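Side-chain contacts in SAM-dependent O-methyltransferase (Thermotoga maritima, PDB 1O54), which probably transfers a methyl group from S-adenosyl-L-methionine to N1 of an adenosine in tRNA, working as a tetramer built from two dimers: residues R25-F30 with E35-L40; D18-G23 with I77-L82; S81-I86 with V96-S101. One frame throughout, in Å; residues are numbered along the deposited sequence. Where two conformers were deposited one is given.

Contact 1 of 3, residues R25-F30 with E35-L40; sequences RVLLSF and EFLVDL
The rings of Phe30 and Phe36 meet obliquely, their planes 70° apart, with Phe30 CD1 at the edge of the Phe36 ring, in its plane and 3.6 Å from Phe36 CE2. A second flat pair joins Arg25 to Asp39. Here guanidinium and carboxylate are turned 50° against each other, and Asp39 OD1, 3.7 Å from Arg25 NE, stands well out of the guanidinium plane; the salt bridge is long and rests on charge alone. A bend at chi3 (55°) brings the guanidinium across Leu37, whose CD2 lies 3.6 Å from Arg25 NH2, while Arg25 NH1 finds its stronger partner in Glu85. A leucine in place of Arg25 would probably leave Glu85 without its cationic mate and Asp39 without even this weak attraction. The segments form the hairpin of strands 25-30 and 35-39, the latter outermost within this chain in a four-stranded antiparallel sheet. Val26 with Val38 and Leu28 with Phe36 are its hydrogen-bonded pairs, as in Val26 N to Val38 O at 2.9 Å. Branched valines suit this extended backbone, and they pack tightly: Val26 CG2 is 3.5 Å from Val38 CG2, and Val26 CG1 equally near Leu40 CD1. The sheet face that carries Arg25 also carries Leu27, whose CD1 touches Glu35 CB at 3.7 Å. Ser29 OG donates to Glu35 OE1 (2.6 Å) from above the carboxylate plane. Glu35 has two conformers, so this bond is doubtful as a permanent feature; in one of them Glu35 OE2 also forms a salt bridge with Arg233 of the second subunit.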
loop_
_atom_site.group_PDB
_atom_site.type_symbol
_atom_site.label_atom_id
_atom_site.label_comp_id
_atom_site.label_asym_id
_atom_site.label_seq_id
_atom_site.Cartn_x
_atom_site.Cartn_y
_atom_site.Cartn_z
ATOM N N ARG A 25 -24.580 9.784 -25.881
ATOM C CA ARG A 25 -24.489 9.452 -24.456
ATOM C C ARG A 25 -24.123 10.695 -23.636
ATOM O O ARG A 25 -23.277 11.480 -24.030
ATOM C CB ARG A 25 -23.443 8.356 -24.255
ATOM C CG ARG A 25 -23.680 7.169 -25.184
ATOM C CD ARG A 25 -23.221 5.839 -24.644
ATOM N NE ARG A 25 -23.810 5.558 -23.328
ATOM C CZ ARG A 25 -23.641 4.411 -22.677
ATOM N NH1 ARG A 25 -22.922 3.426 -23.221
ATOM N NH2 ARG A 25 -24.186 4.243 -21.480
ATOM N N VAL A 26 -24.801 10.894 -22.522
ATOM C CA VAL A 26 -24.479 11.980 -21.611
ATOM C C VAL A 26 -24.333 11.415 -20.223
ATOM O O VAL A 26 -24.914 10.366 -19.886
ATOM C CB VAL A 26 -25.589 13.066 -21.550
ATOM C CG1 VAL A 26 -25.666 13.786 -22.851
ATOM C CG2 VAL A 26 -26.899 12.460 -21.194
ATOM N N LEU A 27 -23.616 12.149 -19.409
ATOM C CA LEU A 27 -23.454 11.824 -18.026
ATOM C C LEU A 27 -24.007 12.981 -17.220
ATOM O O LEU A 27 -23.532 14.113 -17.359
ATOM C CB LEU A 27 -21.980 11.641 -17.715
ATOM C CG LEU A 27 -21.633 11.394 -16.260
ATOM C CD1 LEU A 27 -22.266 10.137 -15.771
ATOM C CD2 LEU A 27 -20.150 11.311 -16.140
ATOM N N LEU A 28 -25.027 12.718 -16.405
ATOM C CA LEU A 28 -25.610 13.743 -15.555
ATOM C C LEU A 28 -25.079 13.579 -14.123
ATOM O O LEU A 28 -25.250 12.512 -13.516
ATOM C CB LEU A 28 -27.134 13.650 -15.568
ATOM C CG LEU A 28 -27.735 13.630 -16.974
ATOM C CD1 LEU A 28 -29.242 13.454 -16.944
ATOM C CD2 LEU A 28 -27.357 14.904 -17.745
ATOM N N SER A 29 -24.452 14.625 -13.590
ATOM C CA SER A 29 -23.723 14.520 -12.328
ATOM C C SER A 29 -24.322 15.462 -11.282
ATOM O O SER A 29 -24.446 16.654 -11.527
ATOM C CB SER A 29 -22.258 14.848 -12.586
ATOM O OG SER A 29 -21.496 14.720 -11.407
ATOM N N PHE A 30 -24.679 14.930 -10.105
ATOM C CA PHE A 30 -25.388 15.692 -9.075
ATOM C C PHE A 30 -24.558 15.990 -7.809
ATOM O O PHE A 30 -23.536 15.362 -7.581
ATOM C CB PHE A 30 -26.705 14.967 -8.764
ATOM C CG PHE A 30 -27.693 15.075 -9.891
ATOM C CD1 PHE A 30 -27.667 14.165 -10.937
ATOM C CD2 PHE A 30 -28.593 16.128 -9.942
ATOM C CE1 PHE A 30 -28.532 14.304 -12.012
ATOM C CE2 PHE A 30 -29.448 16.270 -11.012
ATOM C CZ PHE A 30 -29.411 15.343 -12.047
ATOM N N GLU A 35 -24.311 9.772 -10.282
ATOM C CA GLU A 35 -24.115 10.048 -11.696
ATOM C C GLU A 35 -24.962 9.096 -12.544
ATOM O O GLU A 35 -25.106 7.915 -12.212
ATOM C CB GLU A 35 -22.640 9.909 -12.088
ATOM C CG GLU A 35 -21.620 10.209 -10.993
ATOM C CD GLU A 35 -20.950 11.570 -11.116
ATOM O OE1 GLU A 35 -21.126 12.406 -10.206
ATOM O OE2 GLU A 35 -20.222 11.803 -12.100
ATOM N N PHE A 36 -25.541 9.605 -13.619
ATOM C CA PHE A 36 -26.416 8.800 -14.460
ATOM C C PHE A 36 -25.934 8.875 -15.883
ATOM O O PHE A 36 -25.881 9.977 -16.435
ATOM C CB PHE A 36 -27.843 9.322 -14.376
ATOM C CG PHE A 36 -28.354 9.425 -12.988
ATOM C CD1 PHE A 36 -28.858 8.304 -12.341
ATOM C CD2 PHE A 36 -28.357 10.628 -12.330
ATOM C CE1 PHE A 36 -29.335 8.393 -11.048
ATOM C CE2 PHE A 36 -28.818 10.728 -11.040
ATOM C CZ PHE A 36 -29.312 9.604 -10.392
ATOM N N LEU A 37 -25.558 7.727 -16.449
ATOM C CA LEU A 37 -25.117 7.631 -17.828
ATOM C C LEU A 37 -26.311 7.185 -18.639
ATOM O O LEU A 37 -26.862 6.095 -18.395
ATOM C CB LEU A 37 -23.963 6.619 -17.969
ATOM C CG LEU A 37 -22.709 7.108 -18.693
ATOM C CD1 LEU A 37 -21.602 6.099 -18.527
ATOM C CD2 LEU A 37 -22.957 7.343 -20.163
ATOM N N VAL A 38 -26.726 8.021 -19.585
ATOM C CA VAL A 38 -27.920 7.736 -20.377
ATOM C C VAL A 38 -27.771 8.094 -21.846
ATOM O O VAL A 38 -26.981 8.972 -22.224
ATOM C CB VAL A 38 -29.133 8.479 -19.814
ATOM C CG1 VAL A 38 -29.373 8.081 -18.386
ATOM C CG2 VAL A 38 -28.939 9.980 -19.898
ATOM N N ASP A 39 -28.555 7.399 -22.660
ATOM C CA ASP A 39 -28.705 7.711 -24.076
ATOM C C ASP A 39 -29.738 8.811 -24.207
ATOM O O ASP A 39 -30.861 8.679 -23.713
ATOM C CB ASP A 39 -29.199 6.492 -24.853
ATOM C CG ASP A 39 -28.385 5.267 -24.565
ATOM O OD1 ASP A 39 -27.154 5.322 -24.773
ATOM O OD2 ASP A 39 -28.903 4.215 -24.110
ATOM N N LEU A 40 -29.371 9.883 -24.893
ATOM C CA LEU A 40 -30.287 10.983 -25.118
ATOM C C LEU A 40 -31.297 10.614 -26.188
ATOM O O LEU A 40 -30.942 10.269 -27.300
ATOM C CB LEU A 40 -29.540 12.237 -25.563
ATOM C CG LEU A 40 -28.844 13.041 -24.478
ATOM C CD1 LEU A 40 -28.253 14.269 -25.156
ATOM C CD2 LEU A 40 -29.840 13.456 -23.374
#

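Contact 2 of 3, residues D18-G23 with I77-L82; sequences DTLKPG and ILIPSL
Leu20 carries the apolar part of this contact, using its two methyls for two different isoleucines. Leu20 CD1 meets Ile77 CG2 at 3.8 Å, the two side chains running aslant, whereas the Leu20 and Ile79 side chains slide past each other in opposite directions, Leu20 CD2 coming 3.7 Å from Ile79 CD1. A forked leucine fits such a place because one residue can reach two neighbours that lie two positions apart in an extended chain. Ile79 is folded at chi2 (-55°), which turns CD1 back from the straight course and sets it beside the incoming loop, where it also lies 4.0 Å from the backbone oxygen Asp18 O. A looser carbon contact sets Asp18 CG 4.3 Å from Ile79 CG1.

In the fold, strand 74-78 is an inner strand of the four-stranded antiparallel sheet and pairs with strand 25-30. Leu20 rests on Val26 as well as on Ile77, and Ile77 touches Leu28, so the loop before strand 25-30 lies against the sheet face that bears these residues. Leu78 lies on the other face and packs on Leu27. The shape of the loop itself owes something to Gly23, whose positive phi of 92° would press a beta carbon on the carbonyl oxygen of Pro22.

No hydrogen bond crosses between the two segments, and their polar groups turn to other partners. Asp18 OD2 forms a salt bridge with Lys204 of the second subunit, and Ile79 O accepts from Arg208 of that same subunit. Within the loop, Lys21 NZ makes a weak bond of 3.4 Å to Thr19 O; its salt bridge is with Asp24, just past the segment.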
loop_
_atom_site.group_PDB
_atom_site.type_symbol
_atom_site.label_atom_id
_atom_site.label_comp_id
_atom_site.label_asym_id
_atom_site.label_seq_id
_atom_site.Cartn_x
_atom_site.Cartn_y
_atom_site.Cartn_z
ATOM N N ASP A 18 -18.800 18.176 -29.544
ATOM C CA ASP A 18 -19.477 17.849 -28.275
ATOM C C ASP A 18 -20.954 18.268 -28.241
ATOM O O ASP A 18 -21.591 18.145 -27.208
ATOM C CB ASP A 18 -18.810 18.574 -27.122
ATOM C CG ASP A 18 -17.474 17.976 -26.712
ATOM O OD1 ASP A 18 -17.052 16.945 -27.281
ATOM O OD2 ASP A 18 -16.818 18.525 -25.803
ATOM N N THR A 19 -21.478 18.782 -29.345
ATOM C CA THR A 19 -22.891 19.179 -29.434
ATOM C C THR A 19 -23.818 18.004 -29.105
ATOM O O THR A 19 -23.612 16.905 -29.619
ATOM C CB THR A 19 -23.166 19.686 -30.845
ATOM O OG1 THR A 19 -22.385 20.865 -31.079
ATOM C CG2 THR A 19 -24.630 20.136 -31.000
ATOM N N LEU A 20 -24.808 18.217 -28.238
ATOM C CA LEU A 20 -25.666 17.114 -27.802
ATOM C C LEU A 20 -26.778 16.901 -28.811
ATOM O O LEU A 20 -27.482 17.842 -29.195
ATOM C CB LEU A 20 -26.274 17.393 -26.431
ATOM C CG LEU A 20 -25.236 17.719 -25.353
ATOM C CD1 LEU A 20 -25.940 18.230 -24.141
ATOM C CD2 LEU A 20 -24.393 16.509 -25.037
ATOM N N LYS A 21 -26.913 15.664 -29.268
ATOM C CA LYS A 21 -27.995 15.323 -30.179
ATOM C C LYS A 21 -28.612 13.968 -29.847
ATOM O O LYS A 21 -28.051 13.194 -29.056
ATOM C CB LYS A 21 -27.516 15.380 -31.623
ATOM C CG LYS A 21 -26.426 14.455 -31.958
ATOM C CD LYS A 21 -25.372 15.146 -32.813
ATOM C CE LYS A 21 -24.138 14.252 -32.968
ATOM N NZ LYS A 21 -23.215 14.259 -31.759
ATOM N N PRO A 22 -29.792 13.716 -30.395
ATOM C CA PRO A 22 -30.445 12.426 -30.223
ATOM C C PRO A 22 -29.483 11.269 -30.442
ATOM O O PRO A 22 -28.747 11.224 -31.428
ATOM C CB PRO A 22 -31.565 12.475 -31.255
ATOM C CG PRO A 22 -31.961 13.909 -31.258
ATOM C CD PRO A 22 -30.653 14.660 -31.151
ATOM N N GLY A 23 -29.472 10.366 -29.463
ATOM C CA GLY A 23 -28.664 9.167 -29.520
ATOM C C GLY A 23 -27.307 9.328 -28.889
ATOM O O GLY A 23 -26.593 8.347 -28.732
ATOM N N ILE A 77 -24.550 18.551 -16.898
ATOM C CA ILE A 77 -24.477 17.696 -18.094
ATOM C C ILE A 77 -23.030 17.584 -18.499
ATOM O O ILE A 77 -22.328 18.608 -18.654
ATOM C CB ILE A 77 -25.275 18.359 -19.259
ATOM C CG1 ILE A 77 -26.751 18.539 -18.891
ATOM C CG2 ILE A 77 -25.134 17.545 -20.542
ATOM C CD1 ILE A 77 -27.439 19.679 -19.678
ATOM N N LEU A 78 -22.569 16.339 -18.660
ATOM C CA LEU A 78 -21.190 16.036 -19.005
ATOM C C LEU A 78 -21.159 15.030 -20.149
ATOM O O LEU A 78 -22.135 14.308 -20.382
ATOM C CB LEU A 78 -20.413 15.475 -17.795
ATOM C CG LEU A 78 -20.401 16.361 -16.533
ATOM C CD1 LEU A 78 -19.739 15.658 -15.393
ATOM C CD2 LEU A 78 -19.719 17.726 -16.765
ATOM N N ILE A 79 -20.028 15.006 -20.841
ATOM C CA ILE A 79 -19.772 14.026 -21.862
ATOM C C ILE A 79 -19.005 12.931 -21.115
ATOM O O ILE A 79 -17.971 13.192 -20.526
ATOM C CB ILE A 79 -18.896 14.580 -22.997
ATOM C CG1 ILE A 79 -19.583 15.755 -23.721
ATOM C CG2 ILE A 79 -18.591 13.464 -23.995
ATOM C CD1 ILE A 79 -20.933 15.462 -24.255
ATOM N N PRO A 80 -19.499 11.712 -21.118
ATOM C CA PRO A 80 -18.787 10.629 -20.429
ATOM C C PRO A 80 -17.420 10.357 -21.028
ATOM O O PRO A 80 -17.225 10.432 -22.256
ATOM C CB PRO A 80 -19.685 9.395 -20.631
ATOM C CG PRO A 80 -20.790 9.804 -21.459
ATOM C CD PRO A 80 -20.687 11.248 -21.812
ATOM N N SER A 81 -16.495 10.036 -20.149
ATOM C CA SER A 81 -15.164 9.577 -20.570
ATOM C C SER A 81 -15.240 8.076 -20.835
ATOM O O SER A 81 -16.202 7.397 -20.468
ATOM C CB SER A 81 -14.114 9.852 -19.491
ATOM O OG SER A 81 -14.441 9.167 -18.289
ATOM N N LEU A 82 -14.174 7.550 -21.423
ATOM C CA LEU A 82 -14.059 6.121 -21.576
ATOM C C LEU A 82 -14.080 5.456 -20.214
ATOM O O LEU A 82 -14.756 4.475 -20.045
ATOM C CB LEU A 82 -12.803 5.808 -22.363
ATOM C CG LEU A 82 -12.538 4.325 -22.583
ATOM C CD1 LEU A 82 -13.692 3.665 -23.287
ATOM C CD2 LEU A 82 -11.253 4.115 -23.351
#

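Contact 3 of 3, residues S81-I86 with V96-S101; sequences SLIDEI and VYPKDS
Pro98 sets its ring against Ile83 and Ile86, which stand one helical turn apart. In Ile83 CG1 stands anti to the carbonyl carbon (chi1 -73°), and the chain runs on extended to CD1; the CG1 branch crosses obliquely at the CB-CG side of the ring, 4.0 Å from Pro98 CB and equally near Pro98 CG. Ile86 has almost the same first torsion but works with its other branch: CG2, anti to the backbone N, comes 4.1 Å from Pro98 CD as the side chain slides past the ring in the opposite direction. A compact, rigid ring suits this spot, and proline suits the first turn of helix 98-107, where no helical partner is available for a backbone N-H. Tyr97, at the N-cap position, gives its carbonyl oxygen to both Asp100 N and Ser101 N.

Helix 82-87 starts with a capping box. Ser81 OG takes the Asp84 N-H at 3.0 Å, and Asp84 OD2 receives the Ser81 N-H at 2.9 Å along an almost straight line (177°), from the anti side, though well out of the carboxylate plane. Asp84 OD1 forms a salt bridge with Arg233 of the second subunit.

The contact joins one side of the short helix 82-87 to the first turn of helix 98-107. Ile86 also packs on Ala125 of helix 125-134, part of a sequence consistent with the Rossmann-type glycine-rich turn of class I methyltransferases; Lys99 lies on Phe241 of strand 234-245, and Met106 of the second subunit packs on both Ile86 and Pro98.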
loop_
_atom_site.group_PDB
_atom_site.type_symbol
_atom_site.label_atom_id
_atom_site.label_comp_id
_atom_site.label_asym_id
_atom_site.label_seq_id
_atom_site.Cartn_x
_atom_site.Cartn_y
_atom_site.Cartn_z
ATOM N N SER A 81 -16.495 10.036 -20.149
ATOM C CA SER A 81 -15.164 9.577 -20.570
ATOM C C SER A 81 -15.240 8.076 -20.835
ATOM O O SER A 81 -16.202 7.397 -20.468
ATOM C CB SER A 81 -14.114 9.852 -19.491
ATOM O OG SER A 81 -14.441 9.167 -18.289
ATOM N N LEU A 82 -14.174 7.550 -21.423
ATOM C CA LEU A 82 -14.059 6.121 -21.576
ATOM C C LEU A 82 -14.080 5.456 -20.214
ATOM O O LEU A 82 -14.756 4.475 -20.045
ATOM C CB LEU A 82 -12.803 5.808 -22.363
ATOM C CG LEU A 82 -12.538 4.325 -22.583
ATOM C CD1 LEU A 82 -13.692 3.665 -23.287
ATOM C CD2 LEU A 82 -11.253 4.115 -23.351
ATOM N N ILE A 83 -13.381 6.020 -19.234
ATOM C CA ILE A 83 -13.455 5.468 -17.858
ATOM C C ILE A 83 -14.881 5.419 -17.359
ATOM O O ILE A 83 -15.371 4.373 -16.849
ATOM C CB ILE A 83 -12.592 6.281 -16.882
ATOM C CG1 ILE A 83 -11.109 6.010 -17.119
ATOM C CG2 ILE A 83 -12.941 5.911 -15.423
ATOM C CD1 ILE A 83 -10.133 6.873 -16.280
ATOM N N ASP A 84 -15.608 6.525 -17.536
ATOM C CA ASP A 84 -17.018 6.530 -17.150
ATOM C C ASP A 84 -17.795 5.395 -17.787
ATOM O O ASP A 84 -18.581 4.718 -17.098
ATOM C CB ASP A 84 -17.732 7.835 -17.502
ATOM C CG ASP A 84 -17.176 9.037 -16.775
ATOM O OD1 ASP A 84 -16.728 8.921 -15.597
ATOM O OD2 ASP A 84 -17.162 10.166 -17.319
ATOM N N GLU A 85 -17.590 5.186 -19.086
ATOM C CA GLU A 85 -18.259 4.102 -19.809
ATOM C C GLU A 85 -17.860 2.724 -19.293
ATOM O O GLU A 85 -18.725 1.883 -19.103
ATOM C CB GLU A 85 -17.987 4.167 -21.305
ATOM C CG GLU A 85 -18.618 5.382 -21.990
ATOM C CD GLU A 85 -20.092 5.219 -22.312
ATOM O OE1 GLU A 85 -20.674 4.154 -22.047
ATOM O OE2 GLU A 85 -20.697 6.183 -22.841
ATOM N N ILE A 86 -16.576 2.518 -19.067
ATOM C CA ILE A 86 -16.074 1.238 -18.551
ATOM C C ILE A 86 -16.639 0.965 -17.168
ATOM O O ILE A 86 -17.108 -0.150 -16.893
ATOM C CB ILE A 86 -14.572 1.245 -18.564
ATOM C CG1 ILE A 86 -14.065 1.091 -19.993
ATOM C CG2 ILE A 86 -13.966 0.126 -17.669
ATOM C CD1 ILE A 86 -12.664 1.478 -20.156
ATOM N N VAL A 96 -10.843 -5.554 -17.092
ATOM C CA VAL A 96 -9.571 -4.989 -16.647
ATOM C C VAL A 96 -9.848 -3.532 -16.281
ATOM O O VAL A 96 -10.349 -2.758 -17.127
ATOM C CB VAL A 96 -8.480 -5.049 -17.731
ATOM C CG1 VAL A 96 -7.184 -4.451 -17.200
ATOM C CG2 VAL A 96 -8.236 -6.489 -18.184
ATOM N N TYR A 97 -9.562 -3.152 -15.038
ATOM C CA TYR A 97 -9.915 -1.813 -14.565
ATOM C C TYR A 97 -8.942 -0.806 -15.144
ATOM O O TYR A 97 -7.780 -1.151 -15.397
ATOM C CB TYR A 97 -9.925 -1.742 -13.030
ATOM C CG TYR A 97 -11.147 -2.447 -12.471
ATOM C CD1 TYR A 97 -11.161 -3.819 -12.315
ATOM C CD2 TYR A 97 -12.297 -1.729 -12.121
ATOM C CE1 TYR A 97 -12.294 -4.483 -11.827
ATOM C CE2 TYR A 97 -13.434 -2.387 -11.630
ATOM C CZ TYR A 97 -13.417 -3.763 -11.487
ATOM O OH TYR A 97 -14.540 -4.428 -10.997
ATOM N N PRO A 98 -9.411 0.423 -15.353
ATOM C CA PRO A 98 -8.575 1.521 -15.845
ATOM C C PRO A 98 -7.234 1.749 -15.174
ATOM O O PRO A 98 -6.261 2.054 -15.861
ATOM C CB PRO A 98 -9.458 2.750 -15.579
ATOM C CG PRO A 98 -10.833 2.224 -15.817
ATOM C CD PRO A 98 -10.824 0.851 -15.160
ATOM N N LYS A 99 -7.165 1.629 -13.840
ATOM C CA LYS A 99 -5.871 1.770 -13.155
ATOM C C LYS A 99 -4.854 0.770 -13.722
ATOM O O LYS A 99 -3.657 1.043 -13.792
ATOM C CB LYS A 99 -6.003 1.558 -11.633
ATOM C CG LYS A 99 -6.274 0.112 -11.160
ATOM C CD LYS A 99 -6.049 -0.011 -9.654
ATOM C CE LYS A 99 -5.951 -1.400 -9.180
ATOM N NZ LYS A 99 -4.671 -2.054 -9.394
ATOM N N ASP A 100 -5.339 -0.383 -14.158
ATOM C CA ASP A 100 -4.444 -1.368 -14.726
ATOM C C ASP A 100 -4.306 -1.160 -16.247
ATOM O O ASP A 100 -3.220 -1.234 -16.756
ATOM C CB ASP A 100 -4.932 -2.790 -14.440
ATOM C CG ASP A 100 -4.896 -3.156 -12.953
ATOM O OD1 ASP A 100 -4.033 -2.636 -12.164
ATOM O OD2 ASP A 100 -5.687 -4.023 -12.505
ATOM N N SER A 101 -5.417 -1.034 -16.969
ATOM C CA SER A 101 -5.354 -0.963 -18.427
ATOM C C SER A 101 -4.452 0.166 -18.957
ATOM O O SER A 101 -3.693 -0.049 -19.889
ATOM C CB SER A 101 -6.766 -0.904 -19.042
ATOM O OG SER A 101 -7.449 0.216 -18.593
#

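The N-terminal sheet unites contacts 1 and 2, whose centres are 8 Å apart: Leu27 O and Leu78 N (2.8 Å) probably form a hydrogen bond between neighbouring strands, and Leu40 O and Gly23 N (2.6 Å) probably form another. Contact 3, its centre about 17 Å from that of either, follows directly from contact 2, with which it shares Ser81 and Leu82. It is tied to contact 1 by the salt bridge between Arg25 NH1 and Glu85 OE1 (2.6 Å). All three touch the second subunit. Contacts 1 and 2 lie away from the predicted S-adenosyl-L-methionine site; contact 3 is nearer, the Ile86 side chain lying about 11 Å from that of Asp188, a residue predicted to bind S-adenosyl-L-methionine.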